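Local coordinates for rhamnonate dehydratase (Gibberella zeae PH-1, PDB 3FXG), which probably dehydrates rhamnonate, a sugar acid, in a magnesium-dependent reaction of the enolase superfamily, at residues A[12-17]-A[96-101]; A[92-97]-A[402-407]. All coordinates share one frame; numbering follows the deposited sequence.

Contact 1 of 2, residues A[12-17]-A[96-101]; sequences KAIRSF and HFERFL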
# COMPACT_ATOMS: atom_id res chain seq x y z
N LYS A 12 -41.92 -21.85 -23.93
CA LYS A 12 -42.87 -22.94 -23.81
C LYS A 12 -42.23 -24.23 -23.30
O LYS A 12 -42.80 -24.90 -22.43
CB LYS A 12 -43.52 -23.20 -25.17
CG LYS A 12 -44.50 -24.36 -25.18
CD LYS A 12 -45.08 -24.57 -26.57
CE LYS A 12 -46.09 -25.71 -26.59
NZ LYS A 12 -46.72 -25.87 -27.94
N ALA A 13 -41.06 -24.56 -23.83
CA ALA A 13 -40.39 -25.78 -23.42
C ALA A 13 -38.88 -25.73 -23.64
O ALA A 13 -38.37 -24.90 -24.40
CB ALA A 13 -40.97 -26.97 -24.18
N ILE A 14 -38.17 -26.62 -22.96
CA ILE A 14 -36.73 -26.72 -23.10
C ILE A 14 -36.37 -28.20 -23.21
O ILE A 14 -36.88 -29.04 -22.47
CB ILE A 14 -35.99 -26.09 -21.89
CG1 ILE A 14 -34.48 -26.22 -22.09
CG2 ILE A 14 -36.42 -26.75 -20.60
CD1 ILE A 14 -33.65 -25.35 -21.15
N ARG A 15 -35.51 -28.51 -24.18
CA ARG A 15 -35.08 -29.88 -24.41
C ARG A 15 -33.55 -29.91 -24.43
O ARG A 15 -32.92 -28.93 -24.81
CB ARG A 15 -35.63 -30.38 -25.75
CG ARG A 15 -37.15 -30.44 -25.84
CD ARG A 15 -37.60 -30.90 -27.23
NE ARG A 15 -37.38 -29.88 -28.26
CZ ARG A 15 -38.23 -28.89 -28.54
NH1 ARG A 15 -39.37 -28.77 -27.86
NH2 ARG A 15 -37.95 -28.01 -29.49
N SER A 16 -32.97 -31.02 -24.01
CA SER A 16 -31.51 -31.15 -24.03
C SER A 16 -31.14 -32.50 -24.62
O SER A 16 -31.87 -33.48 -24.47
CB SER A 16 -30.93 -31.02 -22.61
OG SER A 16 -31.30 -32.10 -21.79
N PHE A 17 -30.01 -32.52 -25.31
CA PHE A 17 -29.53 -33.73 -25.96
C PHE A 17 -28.03 -33.89 -25.76
O PHE A 17 -27.30 -32.90 -25.66
CB PHE A 17 -29.78 -33.66 -27.47
CG PHE A 17 -31.22 -33.47 -27.83
CD1 PHE A 17 -32.05 -34.57 -28.04
CD2 PHE A 17 -31.76 -32.19 -27.96
CE1 PHE A 17 -33.39 -34.40 -28.37
CE2 PHE A 17 -33.10 -32.01 -28.30
CZ PHE A 17 -33.91 -33.12 -28.50
N HIS A 96 -32.60 -28.56 -12.33
CA HIS A 96 -32.50 -27.28 -11.65
C HIS A 96 -32.97 -26.04 -12.40
O HIS A 96 -33.85 -25.32 -11.94
CB HIS A 96 -31.05 -27.06 -11.19
CG HIS A 96 -30.90 -25.99 -10.15
ND1 HIS A 96 -29.68 -25.58 -9.67
CD2 HIS A 96 -31.83 -25.27 -9.47
CE1 HIS A 96 -29.85 -24.65 -8.75
NE2 HIS A 96 -31.15 -24.44 -8.61
N PHE A 97 -32.41 -25.81 -13.58
CA PHE A 97 -32.72 -24.60 -14.33
C PHE A 97 -34.04 -24.48 -15.08
O PHE A 97 -34.54 -23.36 -15.26
CB PHE A 97 -31.54 -24.29 -15.25
CG PHE A 97 -30.23 -24.22 -14.53
CD1 PHE A 97 -30.04 -23.31 -13.49
CD2 PHE A 97 -29.20 -25.11 -14.84
CE1 PHE A 97 -28.84 -23.29 -12.77
CE2 PHE A 97 -28.00 -25.09 -14.12
CZ PHE A 97 -27.82 -24.18 -13.09
N GLU A 98 -34.64 -25.59 -15.49
CA GLU A 98 -35.90 -25.52 -16.23
C GLU A 98 -36.97 -24.70 -15.50
O GLU A 98 -37.74 -23.98 -16.14
CB GLU A 98 -36.43 -26.92 -16.53
CG GLU A 98 -37.62 -26.91 -17.49
CD GLU A 98 -38.01 -28.31 -17.96
OE1 GLU A 98 -37.14 -29.20 -18.00
OE2 GLU A 98 -39.19 -28.50 -18.32
N ARG A 99 -37.01 -24.81 -14.18
CA ARG A 99 -38.00 -24.10 -13.38
C ARG A 99 -38.01 -22.58 -13.56
O ARG A 99 -39.04 -21.93 -13.39
CB ARG A 99 -37.81 -24.42 -11.89
CG ARG A 99 -36.60 -23.75 -11.24
CD ARG A 99 -36.39 -24.27 -9.82
NE ARG A 99 -35.93 -25.66 -9.82
CZ ARG A 99 -35.96 -26.46 -8.75
NH1 ARG A 99 -36.43 -26.02 -7.60
NH2 ARG A 99 -35.51 -27.71 -8.85
N PHE A 100 -36.86 -22.01 -13.89
CA PHE A 100 -36.77 -20.56 -14.07
C PHE A 100 -37.14 -20.11 -15.48
O PHE A 100 -37.46 -18.94 -15.70
CB PHE A 100 -35.34 -20.09 -13.77
CG PHE A 100 -34.83 -20.51 -12.44
CD1 PHE A 100 -35.32 -19.93 -11.27
CD2 PHE A 100 -33.86 -21.51 -12.33
CE1 PHE A 100 -34.85 -20.34 -10.02
CE2 PHE A 100 -33.39 -21.92 -11.09
CZ PHE A 100 -33.89 -21.34 -9.93
N LEU A 101 -37.11 -21.05 -16.41
CA LEU A 101 -37.37 -20.73 -17.81
C LEU A 101 -38.80 -20.88 -18.33
O LEU A 101 -39.28 -20.02 -19.06
CB LEU A 101 -36.44 -21.58 -18.69
CG LEU A 101 -34.96 -21.52 -18.30
CD1 LEU A 101 -34.20 -22.58 -19.08
CD2 LEU A 101 -34.41 -20.13 -18.56
O HOH W 1 -39.88 -28.35 -21.16
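Ile14, on strand 11-19, meets Glu98 and Leu101 of helix 86-101 with its two methyl ends, one partner to each. The tight part of the contact is made by carbon atoms. CD1 of Ile14 touches CD1 of Leu101 at 3.5 Å, where the two side chains approach at a slant. CG1 of Ile14 stands anti to the backbone N (chi1 180°), which carries CD1 toward the helix and sets CG2 on a separate course to Glu98. There CG2 of Ile14 lies just 3.3 Å from CG of Glu98, a close fit, and 3.5 Å from its CD, so the methyl rests against the aliphatic stem and the root of the carboxylate. A beta-branched residue suits this place in a strand because it can fill two directions at once, while Leu101 and Ile14 both bury their ends; Val69 of strand 66-73 also packs on Ile14, and Ile136 of helix 128-148 on Leu101. This is the sheet-and-helix packing of the N-terminal domain of the mandelate racemase and muconate lactonizing enzyme family: strand 11-19 runs antiparallel to strand 66-73, with a classic beta bulge where Lys12 and Ala13 both face Glu72. The looser side, beyond the methyls, is polar and carries an ordered water. CG of the partly exposed Glu98 stands anti to its backbone N (chi1 -171°) and the chain runs on extended, sliding past Ile14 in the opposite direction to bring the carboxylate beside the strand. A water accepts the backbone N-H of Ile14 at 3.0 Å between N and the water oxygen, and is hydrogen-bonded to OE2 of Glu98 at 2.9 Å, bridging strand and helix where no direct hydrogen bond joins them. The other carboxylate oxygen, OE1, is held by His94 ND1 one turn back, which should restrain the rotation of the group.

Contact 2 of 2, residues A[92-97]-A[402-407]; sequences LVHQHF and YLFKVP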
# COMPACT_ATOMS: atom_id res chain seq x y z
N LEU A 92 -28.59 -31.29 -15.02
CA LEU A 92 -28.80 -30.01 -14.33
C LEU A 92 -29.80 -29.12 -15.04
O LEU A 92 -30.63 -28.47 -14.40
CB LEU A 92 -27.46 -29.28 -14.18
CG LEU A 92 -26.45 -29.95 -13.24
CD1 LEU A 92 -25.10 -29.26 -13.36
CD2 LEU A 92 -26.96 -29.87 -11.80
N VAL A 93 -29.73 -29.09 -16.37
CA VAL A 93 -30.65 -28.28 -17.16
C VAL A 93 -32.10 -28.49 -16.73
O VAL A 93 -32.82 -27.54 -16.42
CB VAL A 93 -30.56 -28.62 -18.67
CG1 VAL A 93 -31.72 -27.99 -19.42
CG2 VAL A 93 -29.24 -28.13 -19.25
N HIS A 94 -32.52 -29.75 -16.69
CA HIS A 94 -33.89 -30.09 -16.34
C HIS A 94 -34.20 -30.16 -14.85
O HIS A 94 -35.25 -29.71 -14.42
CB HIS A 94 -34.27 -31.42 -17.00
CG HIS A 94 -34.19 -31.37 -18.50
ND1 HIS A 94 -35.10 -30.68 -19.27
CD2 HIS A 94 -33.28 -31.88 -19.36
CE1 HIS A 94 -34.75 -30.77 -20.54
NE2 HIS A 94 -33.65 -31.49 -20.62
N GLN A 95 -33.28 -30.70 -14.06
CA GLN A 95 -33.52 -30.81 -12.63
C GLN A 95 -33.47 -29.47 -11.90
O GLN A 95 -34.23 -29.24 -10.95
CB GLN A 95 -32.53 -31.78 -12.00
CG GLN A 95 -32.74 -33.24 -12.39
CD GLN A 95 -34.11 -33.75 -11.98
OE1 GLN A 95 -35.00 -33.92 -12.82
NE2 GLN A 95 -34.29 -34.00 -10.69
N HIS A 96 -32.60 -28.56 -12.33
CA HIS A 96 -32.50 -27.28 -11.65
C HIS A 96 -32.97 -26.04 -12.40
O HIS A 96 -33.85 -25.32 -11.94
CB HIS A 96 -31.05 -27.06 -11.19
CG HIS A 96 -30.90 -25.99 -10.15
ND1 HIS A 96 -29.68 -25.58 -9.67
CD2 HIS A 96 -31.83 -25.27 -9.47
CE1 HIS A 96 -29.85 -24.65 -8.75
NE2 HIS A 96 -31.15 -24.44 -8.61
N PHE A 97 -32.41 -25.81 -13.58
CA PHE A 97 -32.72 -24.60 -14.33
C PHE A 97 -34.04 -24.48 -15.08
O PHE A 97 -34.54 -23.36 -15.26
CB PHE A 97 -31.54 -24.29 -15.25
CG PHE A 97 -30.23 -24.22 -14.53
CD1 PHE A 97 -30.04 -23.31 -13.49
CD2 PHE A 97 -29.20 -25.11 -14.84
CE1 PHE A 97 -28.84 -23.29 -12.77
CE2 PHE A 97 -28.00 -25.09 -14.12
CZ PHE A 97 -27.82 -24.18 -13.09
N TYR A 402 -33.08 -40.64 -20.60
CA TYR A 402 -32.58 -41.80 -19.87
C TYR A 402 -31.94 -41.47 -18.52
O TYR A 402 -31.96 -42.28 -17.60
CB TYR A 402 -31.58 -42.58 -20.74
CG TYR A 402 -30.20 -41.96 -20.83
CD1 TYR A 402 -29.18 -42.36 -19.96
CD2 TYR A 402 -29.91 -40.98 -21.78
CE1 TYR A 402 -27.90 -41.80 -20.04
CE2 TYR A 402 -28.63 -40.41 -21.86
CZ TYR A 402 -27.64 -40.83 -21.00
OH TYR A 402 -26.38 -40.27 -21.08
N LEU A 403 -31.38 -40.27 -18.41
CA LEU A 403 -30.73 -39.84 -17.18
C LEU A 403 -31.70 -39.67 -16.01
O LEU A 403 -31.27 -39.59 -14.85
CB LEU A 403 -29.99 -38.52 -17.42
CG LEU A 403 -28.75 -38.58 -18.31
CD1 LEU A 403 -28.32 -37.17 -18.69
CD2 LEU A 403 -27.63 -39.31 -17.58
N PHE A 404 -32.99 -39.62 -16.31
CA PHE A 404 -33.99 -39.43 -15.27
C PHE A 404 -34.81 -40.68 -14.98
O PHE A 404 -35.74 -40.65 -14.17
CB PHE A 404 -34.91 -38.28 -15.67
CG PHE A 404 -34.15 -37.03 -16.04
CD1 PHE A 404 -33.46 -36.30 -15.08
CD2 PHE A 404 -34.11 -36.60 -17.37
CE1 PHE A 404 -32.73 -35.16 -15.44
CE2 PHE A 404 -33.38 -35.47 -17.73
CZ PHE A 404 -32.69 -34.75 -16.77
N LYS A 405 -34.46 -41.79 -15.63
CA LYS A 405 -35.16 -43.05 -15.41
C LYS A 405 -34.55 -43.79 -14.23
O LYS A 405 -33.85 -44.79 -14.40
CB LYS A 405 -35.09 -43.93 -16.66
CG LYS A 405 -36.23 -43.72 -17.65
CD LYS A 405 -36.29 -42.29 -18.15
CE LYS A 405 -37.52 -42.08 -19.04
NZ LYS A 405 -37.51 -42.97 -20.23
N VAL A 406 -34.80 -43.28 -13.03
CA VAL A 406 -34.26 -43.89 -11.82
C VAL A 406 -35.01 -45.17 -11.48
O VAL A 406 -36.25 -45.20 -11.43
CB VAL A 406 -34.36 -42.91 -10.62
CG1 VAL A 406 -35.78 -42.41 -10.46
CG2 VAL A 406 -33.89 -43.59 -9.34
N PRO A 407 -34.28 -46.27 -11.26
CA PRO A 407 -34.92 -47.55 -10.93
C PRO A 407 -35.65 -47.51 -9.60
O PRO A 407 -35.30 -46.73 -8.71
CB PRO A 407 -33.74 -48.53 -10.93
CG PRO A 407 -32.59 -47.67 -10.51
CD PRO A 407 -32.81 -46.41 -11.30
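His94 is the first residue of segment 92-97, on helix 86-101, to touch the C-terminal segment, and its CB lies 3.7 Å from CZ of Phe404. The imidazole joins in through CD2, which is 3.9 Å from both CZ and CE2 of Phe404. The two ring planes are nearly perpendicular, at 88°, with centroids 5.7 Å apart, but the approach is oblique. Histidine suits this place because its carbon side can lie against a phenyl ring while its nitrogens serve elsewhere: NE2 is hydrogen-bonded to the hydroxyl of Ser16 on strand 11-19, and this tie should steady the ring beside Phe404. Gln95 follows, meeting a different part of the same phenyl. Its chain bends at chi2 (-61°), bringing CG to 3.6 Å from CE1 of Phe404 and folding the amide back alongside the ring, with OE1 3.6 Å from CD1 of Phe404. Amide and ring planes are tilted by 36°, so the two flat groups lie askew. A glutamine is well placed at this partly exposed border, since its methylenes can pack while its amide remains compatible with water. Phe404 thus reaches in from the end of a short 3-10 turn and meets two consecutive helix residues, His94 around CZ and CE2 and Gln95 around CE1 and CD1; Trp91, just before the segment, also meets this ring. The packing fastens the C-terminal tail, which follows strand 397-399, onto helix 86-101 at the protein surface, consistent with the enolase-superfamily plan in which the end of the chain returns from the barrel to the N-terminal domain.

Both contacts use helix 86-101 and share His96 and Phe97, with centres about 11 Å apart. Contact 1 is the buried one, where the helix packs on the N-terminal sheet through the methyls of one isoleucine, set against a leucine and the stem of a glutamate, with a water bridge at its polar margin. Contact 2 is a surface contact in which one aromatic ring docks on polar side chains without any hydrogen bond between the segments. They also touch each other: CG1 of Val93 is 3.7 Å from CD1 of Ile14. The second subunit borders both, taking a hydrogen bond from the shared His96 to its Trp59 carbonyl oxygen.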